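PDB 6AWE: purine nucleoside phosphorylase from Schistosoma mansoni, which catalyses the reversible phosphorolysis of purine nucleosides such as inosine and guanosine, giving the free base and ribose 1-phosphate. Local coordinates for residues L113-L118 with M221-E226; N117-I122 with A239-A244; V193-G198 with L214-V219. One frame throughout, in Å; residues are numbered along the deposited sequence.

Contact 1. Residues L113-L118 with M221-E226. With C0J (2-fluoro-6-{[2-(pyridin-2-yl)ethyl]amino}benzonitrile), chain J; DMS (dimethyl sulfoxide), chain C.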
# COMPACT_ATOMS: atom_id res chain seq x y z
N LEU A 113 -8.07 11.27 23.98
CA LEU A 113 -7.25 10.05 23.92
C LEU A 113 -5.78 10.44 23.94
O LEU A 113 -5.35 11.26 23.11
CB LEU A 113 -7.56 9.23 22.65
CG LEU A 113 -6.74 7.98 22.28
CD1 LEU A 113 -6.92 6.92 23.37
CD2 LEU A 113 -7.25 7.43 20.92
N LEU A 114 -5.02 9.87 24.90
CA LEU A 114 -3.57 10.05 25.04
C LEU A 114 -2.83 8.80 24.60
O LEU A 114 -3.17 7.71 25.05
CB LEU A 114 -3.21 10.41 26.52
CG LEU A 114 -4.03 11.53 27.19
CD1 LEU A 114 -3.58 11.62 28.68
CD2 LEU A 114 -3.93 12.89 26.53
N ILE A 115 -1.81 8.95 23.72
CA ILE A 115 -1.12 7.82 23.09
C ILE A 115 0.40 8.00 23.14
O ILE A 115 0.91 9.09 22.86
CB ILE A 115 -1.54 7.65 21.61
CG1 ILE A 115 -3.05 7.66 21.46
CG2 ILE A 115 -0.96 6.33 21.03
CD1 ILE A 115 -3.48 7.68 20.00
N THR A 116 1.13 6.94 23.49
CA THR A 116 2.59 6.94 23.35
C THR A 116 3.01 5.79 22.44
O THR A 116 2.31 4.76 22.31
CB THR A 116 3.30 6.86 24.74
OG1 THR A 116 2.96 5.62 25.38
CG2 THR A 116 2.86 8.02 25.65
N ASN A 117 4.20 5.95 21.84
CA ASN A 117 4.80 4.91 21.03
C ASN A 117 6.31 5.03 21.07
O ASN A 117 6.86 6.03 21.56
CB ASN A 117 4.28 4.95 19.58
CG ASN A 117 4.62 6.22 18.85
OD1 ASN A 117 5.78 6.53 18.65
ND2 ASN A 117 3.61 6.92 18.36
N LEU A 118 6.97 3.97 20.61
CA LEU A 118 8.40 3.98 20.30
C LEU A 118 8.61 4.14 18.80
O LEU A 118 7.90 3.51 18.00
CB LEU A 118 9.06 2.69 20.78
CG LEU A 118 9.52 2.48 22.26
CD1 LEU A 118 10.83 3.23 22.48
CD2 LEU A 118 8.52 2.96 23.24
N MET A 221 5.35 2.08 13.69
CA MET A 221 4.47 1.01 13.17
C MET A 221 3.08 1.00 13.82
O MET A 221 2.40 -0.03 13.79
CB MET A 221 5.11 -0.38 13.33
CG MET A 221 6.46 -0.46 12.81
SD MET A 221 7.15 -2.16 13.16
CE MET A 221 8.88 -1.82 12.82
N SER A 222 2.68 2.11 14.44
CA SER A 222 1.42 2.16 15.19
C SER A 222 0.81 3.56 15.08
O SER A 222 1.16 4.36 14.20
CB SER A 222 1.63 1.81 16.68
OG SER A 222 2.40 2.79 17.34
N THR A 223 -0.17 3.78 15.96
CA THR A 223 -0.72 5.10 16.32
C THR A 223 -1.66 5.73 15.26
O THR A 223 -2.79 6.14 15.58
CB THR A 223 0.46 6.03 16.65
OG1 THR A 223 1.13 5.50 17.82
CG2 THR A 223 -0.04 7.38 17.07
N VAL A 224 -1.22 5.82 13.99
CA VAL A 224 -2.06 6.47 12.95
C VAL A 224 -3.44 5.80 12.79
O VAL A 224 -4.44 6.52 12.63
CB VAL A 224 -1.26 6.59 11.65
CG1 VAL A 224 -2.14 6.98 10.48
CG2 VAL A 224 -0.13 7.62 11.84
N PRO A 225 -3.57 4.46 12.84
CA PRO A 225 -4.93 3.86 12.74
C PRO A 225 -5.86 4.34 13.86
O PRO A 225 -7.01 4.77 13.59
CB PRO A 225 -4.63 2.35 12.80
CG PRO A 225 -3.26 2.23 12.14
CD PRO A 225 -2.52 3.41 12.73
N GLU A 226 -5.35 4.36 15.11
CA GLU A 226 -6.17 4.81 16.25
C GLU A 226 -6.51 6.30 16.15
O GLU A 226 -7.61 6.72 16.53
CB GLU A 226 -5.42 4.55 17.58
CG GLU A 226 -5.21 3.14 17.93
CD GLU A 226 -3.85 2.63 17.50
OE1 GLU A 226 -3.49 2.83 16.35
OE2 GLU A 226 -3.12 2.01 18.32
C12 C0J J . 11.01 1.95 13.96
C13 C0J J . 10.29 1.76 12.61
C11 C0J J . 18.83 1.26 12.65
C10 C0J J . 19.12 0.14 12.02
C9 C0J J . 18.09 -0.50 11.12
C8 C0J J . 16.93 0.04 11.00
C7 C0J J . 16.59 1.32 11.75
C4 C0J J . 12.33 2.15 14.09
C5 C0J J . 14.64 2.16 13.02
C6 C0J J . 15.19 1.93 11.61
C3 C0J J . 12.95 2.25 15.48
C2 C0J J . 12.15 2.11 16.57
C1 C0J J . 10.67 1.87 16.41
N2 C0J J . 9.73 1.63 11.61
C C0J J . 10.17 1.78 15.19
F C0J J . 8.84 1.55 15.08
N C0J J . 13.17 2.28 12.96
N1 C0J J . 17.49 1.89 12.53
S DMS C . 4.90 1.13 20.40
O DMS C . 4.59 1.41 18.96
C1 DMS C . 3.52 -0.04 20.60
C2 DMS C . 6.18 -0.06 20.67
O HOH W 1 5.57 3.62 16.75
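Strand residues 113-118 run past the turn and first helical residues of 221-226 without backbone pairing, the closest CA atoms, those of Asn117 and Thr223, being 7.3 Å apart. Side chains bridge the gap. The amide of Asn117, meeting the Thr223 side chain at about a right angle, sends ND2 to Thr223 OG1 at 2.9 Å; the bond is bent (143° at the hydrogen) and its acceptor sits 23° out of the amide plane. The other amide end, OD1, takes the hydroxyl of Ser241, so both ends of the group are tied. Thr223 OG1 also shares a hydrogen bond with Ser222 OG, 3.0 Å away. With OG1 anti to the carbonyl carbon (chi1 -63°), Thr223 turns this oxygen to Asn117 and leaves its CG2 4.2 Å from Ile115 CG2. Beside them, Ser222 OG lies 3.1 Å from the oxygen of a dimethyl sulfoxide molecule, and a water donates to Leu118 O at 2.6 Å. Thr223 occupies the N-cap position of helix 224-232, whose Glu226 forms a salt bridge with Arg86. The contact thus sets the start of that helix against strand 112-121, with strand 189-196 reaching it through Tyr194 and helix 259-283 packing on the far side of the strand through Leu114 and Thr116.

Contact 2. Residues N117-I122 with A239-A244. With C0J (2-fluoro-6-{[2-(pyridin-2-yl)ethyl]amino}benzonitrile), chain J.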
# COMPACT_ATOMS: atom_id res chain seq x y z
N ASN A 117 4.20 5.95 21.84
CA ASN A 117 4.80 4.91 21.03
C ASN A 117 6.31 5.03 21.07
O ASN A 117 6.86 6.03 21.56
CB ASN A 117 4.28 4.95 19.58
CG ASN A 117 4.62 6.22 18.85
OD1 ASN A 117 5.78 6.53 18.65
ND2 ASN A 117 3.61 6.92 18.36
N LEU A 118 6.97 3.97 20.61
CA LEU A 118 8.40 3.98 20.30
C LEU A 118 8.61 4.14 18.80
O LEU A 118 7.90 3.51 18.00
CB LEU A 118 9.06 2.69 20.78
CG LEU A 118 9.52 2.48 22.26
CD1 LEU A 118 10.83 3.23 22.48
CD2 LEU A 118 8.52 2.96 23.24
N ALA A 119 9.61 4.95 18.42
CA ALA A 119 9.80 5.31 17.02
C ALA A 119 11.27 5.51 16.70
O ALA A 119 12.10 5.78 17.58
CB ALA A 119 9.03 6.59 16.65
N GLY A 120 11.58 5.40 15.41
CA GLY A 120 12.92 5.75 14.91
C GLY A 120 13.02 7.22 14.53
O GLY A 120 12.08 7.80 13.98
N GLY A 121 14.17 7.84 14.84
CA GLY A 121 14.38 9.23 14.49
C GLY A 121 14.93 9.40 13.08
O GLY A 121 15.89 8.73 12.70
N ILE A 122 14.34 10.34 12.32
CA ILE A 122 14.81 10.74 10.99
C ILE A 122 15.51 12.12 11.02
O ILE A 122 16.64 12.28 10.53
CB ILE A 122 13.64 10.74 9.98
CG1 ILE A 122 12.92 9.37 9.88
CG2 ILE A 122 14.10 11.14 8.59
CD1 ILE A 122 13.84 8.20 9.40
N ALA A 239 -0.47 12.65 20.89
CA ALA A 239 0.37 11.47 20.62
C ALA A 239 1.83 11.87 20.79
O ALA A 239 2.26 12.89 20.23
CB ALA A 239 0.12 10.93 19.20
N VAL A 240 2.61 11.05 21.52
CA VAL A 240 4.01 11.36 21.84
C VAL A 240 4.87 10.15 21.47
O VAL A 240 4.56 9.04 21.90
CB VAL A 240 4.20 11.67 23.32
CG1 VAL A 240 5.67 12.02 23.63
CG2 VAL A 240 3.25 12.82 23.78
N SER A 241 5.91 10.36 20.67
CA SER A 241 6.87 9.29 20.39
C SER A 241 8.10 9.41 21.29
O SER A 241 8.64 10.51 21.48
CB SER A 241 7.33 9.35 18.92
OG SER A 241 6.33 9.01 17.95
N LEU A 242 8.60 8.24 21.78
CA LEU A 242 9.91 8.13 22.41
C LEU A 242 10.89 7.60 21.36
O LEU A 242 10.65 6.57 20.71
CB LEU A 242 9.85 7.23 23.64
CG LEU A 242 11.16 6.75 24.26
CD1 LEU A 242 11.90 7.92 24.74
CD2 LEU A 242 10.92 5.73 25.37
N ILE A 243 11.97 8.32 21.17
CA ILE A 243 12.92 8.00 20.10
C ILE A 243 13.90 6.92 20.56
O ILE A 243 14.67 7.14 21.49
CB ILE A 243 13.66 9.28 19.66
CG1 ILE A 243 12.65 10.35 19.19
CG2 ILE A 243 14.67 8.96 18.60
CD1 ILE A 243 11.76 9.91 17.99
N ALA A 244 13.93 5.79 19.84
CA ALA A 244 14.85 4.69 20.19
C ALA A 244 16.28 4.93 19.70
O ALA A 244 17.24 4.50 20.35
CB ALA A 244 14.32 3.39 19.59
C12 C0J J . 11.01 1.95 13.96
C13 C0J J . 10.29 1.76 12.61
C11 C0J J . 18.83 1.26 12.65
C10 C0J J . 19.12 0.14 12.02
C9 C0J J . 18.09 -0.50 11.12
C8 C0J J . 16.93 0.04 11.00
C7 C0J J . 16.59 1.32 11.75
C4 C0J J . 12.33 2.15 14.09
C5 C0J J . 14.64 2.16 13.02
C6 C0J J . 15.19 1.93 11.61
C3 C0J J . 12.95 2.25 15.48
C2 C0J J . 12.15 2.11 16.57
C1 C0J J . 10.67 1.87 16.41
N2 C0J J . 9.73 1.63 11.61
C C0J J . 10.17 1.78 15.19
F C0J J . 8.84 1.55 15.08
N C0J J . 13.17 2.28 12.96
N1 C0J J . 17.49 1.89 12.53
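Ser241 OG donates to Asn117 OD1 at 2.6 Å, the shortest polar bond between 117-122 and 239-244, arriving in the carbonyl plane on a lone pair of the amide oxygen. The serine hydroxyl stands anti to its own carbonyl carbon (chi1 -69°), which brings it up to the neighbouring strand on the face it shares with Asn117 and Ala119. Underneath runs a parallel beta ladder pairing Asn117 with Ser241, Leu118 with Leu242 and Ala119 with Ile243. Asn117 N donates to Val240 O, Leu242 N to Asn117 O at 2.8 Å, Ala119 N to Leu242 O, and Ala244 N to Ala119 O at 2.9 Å, the last with 171° at the hydrogen. The strand axes nevertheless diverge by 54°, a strong twist. On the other face Leu118 and Leu242 lie side by side and point the same way, CD1 of the former 3.8 Å from CD2 of the latter. Farther along, Ile243 CG2 comes within 4.0 Å of Gly121 N. The C-terminal end of the ladder borders the bound ligand: Gly120 N is 3.4 Å from C3 of the fluorobenzonitrile ring, and Ala244 CB 3.9 Å from its C2. Strand 131-139 packs on Ser241 and Ile243 through Ile134 and Val132, strand 218-220 adds Val218 beside them, and helix 259-283 covers the face of Leu118 and Leu242.

Contact 3. Residues V193-G198 with L214-V219. With C0J (2-fluoro-6-{[2-(pyridin-2-yl)ethyl]amino}benzonitrile), chain J.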
# COMPACT_ATOMS: atom_id res chain seq x y z
N VAL A 193 6.62 15.42 12.43
CA VAL A 193 5.73 14.64 11.54
C VAL A 193 6.09 13.17 11.63
O VAL A 193 7.26 12.81 11.40
CB VAL A 193 5.87 15.11 10.08
CG1 VAL A 193 5.06 14.25 9.10
CG2 VAL A 193 5.45 16.59 9.94
N TYR A 194 5.07 12.32 11.85
CA TYR A 194 5.20 10.87 12.03
C TYR A 194 4.88 10.13 10.74
O TYR A 194 3.77 10.26 10.22
CB TYR A 194 4.25 10.41 13.14
CG TYR A 194 4.22 8.94 13.52
CD1 TYR A 194 4.98 8.45 14.60
CD2 TYR A 194 3.41 8.04 12.83
CE1 TYR A 194 4.92 7.13 14.99
CE2 TYR A 194 3.37 6.67 13.22
CZ TYR A 194 4.11 6.24 14.29
OH TYR A 194 4.08 4.94 14.71
N ALA A 195 5.84 9.32 10.26
CA ALA A 195 5.57 8.42 9.13
C ALA A 195 5.14 7.06 9.64
O ALA A 195 5.85 6.46 10.44
CB ALA A 195 6.82 8.23 8.26
N PHE A 196 4.02 6.54 9.09
CA PHE A 196 3.47 5.22 9.45
C PHE A 196 4.07 4.21 8.46
O PHE A 196 3.68 4.17 7.29
CB PHE A 196 1.94 5.25 9.38
CG PHE A 196 1.23 3.93 9.74
CD1 PHE A 196 1.84 2.93 10.53
CD2 PHE A 196 -0.07 3.71 9.32
CE1 PHE A 196 1.17 1.76 10.81
CE2 PHE A 196 -0.78 2.55 9.61
CZ PHE A 196 -0.13 1.54 10.36
N ASN A 197 5.02 3.39 8.95
CA ASN A 197 5.54 2.18 8.28
C ASN A 197 4.71 1.00 8.78
O ASN A 197 4.77 0.68 9.97
CB ASN A 197 7.02 2.02 8.64
CG ASN A 197 7.57 0.65 8.32
OD1 ASN A 197 7.16 0.00 7.37
ND2 ASN A 197 8.52 0.19 9.15
N GLY A 198 3.96 0.37 7.88
CA GLY A 198 3.06 -0.71 8.29
C GLY A 198 3.75 -1.81 9.11
O GLY A 198 3.15 -2.39 10.03
N LEU A 214 11.29 13.33 2.15
CA LEU A 214 9.88 13.62 2.07
C LEU A 214 9.33 14.41 3.24
O LEU A 214 8.11 14.56 3.32
CB LEU A 214 9.09 12.34 1.96
CG LEU A 214 9.44 11.59 0.70
CD1 LEU A 214 8.70 10.30 0.73
CD2 LEU A 214 9.08 12.35 -0.51
N GLY A 215 10.18 14.90 4.13
CA GLY A 215 9.74 15.73 5.24
C GLY A 215 9.30 15.01 6.50
O GLY A 215 8.61 15.62 7.33
N CYS A 216 9.67 13.76 6.70
CA CYS A 216 9.31 13.04 7.92
C CYS A 216 10.35 13.27 8.99
O CYS A 216 11.55 13.33 8.71
CB CYS A 216 9.18 11.56 7.66
SG CYS A 216 8.05 11.15 6.33
N ASP A 217 9.88 13.38 10.24
CA ASP A 217 10.78 13.53 11.37
C ASP A 217 10.99 12.25 12.15
O ASP A 217 12.07 12.08 12.75
CB ASP A 217 10.25 14.59 12.33
CG ASP A 217 10.17 15.99 11.67
OD1 ASP A 217 11.26 16.50 11.36
OD2 ASP A 217 9.07 16.55 11.44
N VAL A 218 9.99 11.39 12.26
CA VAL A 218 10.10 10.11 12.98
C VAL A 218 9.34 9.06 12.18
O VAL A 218 8.51 9.38 11.32
CB VAL A 218 9.55 10.19 14.44
CG1 VAL A 218 10.11 11.38 15.18
CG2 VAL A 218 8.04 10.30 14.48
N VAL A 219 9.62 7.78 12.46
CA VAL A 219 8.95 6.64 11.78
C VAL A 219 8.58 5.56 12.81
O VAL A 219 9.36 5.21 13.70
CB VAL A 219 9.83 6.04 10.65
CG1 VAL A 219 11.19 5.59 11.19
CG2 VAL A 219 9.13 4.87 9.96
C12 C0J J . 11.01 1.95 13.96
C13 C0J J . 10.29 1.76 12.61
C11 C0J J . 18.83 1.26 12.65
C10 C0J J . 19.12 0.14 12.02
C9 C0J J . 18.09 -0.50 11.12
C8 C0J J . 16.93 0.04 11.00
C7 C0J J . 16.59 1.32 11.75
C4 C0J J . 12.33 2.15 14.09
C5 C0J J . 14.64 2.16 13.02
C6 C0J J . 15.19 1.93 11.61
C3 C0J J . 12.95 2.25 15.48
C2 C0J J . 12.15 2.11 16.57
C1 C0J J . 10.67 1.87 16.41
N2 C0J J . 9.73 1.63 11.61
C C0J J . 10.17 1.78 15.19
F C0J J . 8.84 1.55 15.08
N C0J J . 13.17 2.28 12.96
N1 C0J J . 17.49 1.89 12.53
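Residues 193-198 and 214-219 form the parallel strand pairing of a beta-alpha-beta unit, strand 189-196 joined through helix 205-213 to the short strand 218-220. The pairing begins with a carboxylate: Asp217 OD2 accepts the backbone N-H of Val193 at 2.9 Å, nearly straight (167°) and on its anti lone pair, while its OD1 is held by Asn123. Val193 O takes two donors, Asp217 N at 2.9 Å and Val218 N at 3.2 Å, so two successive N-H groups of the incoming chain share this one carbonyl oxygen. Ala195 N then donates to Val218 O at 2.9 Å, and Tyr194 pairs with Val218 and Ala195 with Val219. On the Tyr194 side of the sheet, Val218 CG2 meets Tyr194 CD1 at 3.6 Å, approaching the ring obliquely as the two side chains cross at about a right angle. The opposite side carries Ala195, whose CB touches Cys216 SG at 3.7 Å. Beyond the strand, Asn197 stretches CG away from its backbone N (chi1 165°), directing ND2 to the ligand's nitrile nitrogen N2, 3.1 Å away and almost straight at 169°. Its CB rests 3.8 Å from Val219 CG2, a methyl that also borders this nitrile. Glu203 is a further hydrogen-bonding partner of the ligand. Strand 131-139 flanks strand 189-196, helix 224-232 packs on Tyr194 and Phe196, and Leu145 of a second subunit reaches Phe196.

How the contacts relate
All three contacts draw on one mixed sheet and converge on the bound fluorobenzonitrile: contacts 2 and 3 pair its strands, and contact 1 sets a turn and helix start against one of them. Contacts 1 and 2 share Asn117 and Leu118, their centres 10 Å apart, and Ile115 O lies 2.9 Å from Val240 N where the two adjoin. Contact 3, also 10 Å from contact 2, meets it where strands 112-121 and 218-220 pair antiparallel, with Gly120 N 2.8 Å from Val219 O. Contacts 1 and 3, centres 13 Å apart, are joined by Tyr194, its OH 3.0 Å from Ser222 O. Contact 2 borders the fluorobenzonitrile ring, contact 3 binds the nitrile, and Met221 of contact 1 packs against that nitrile.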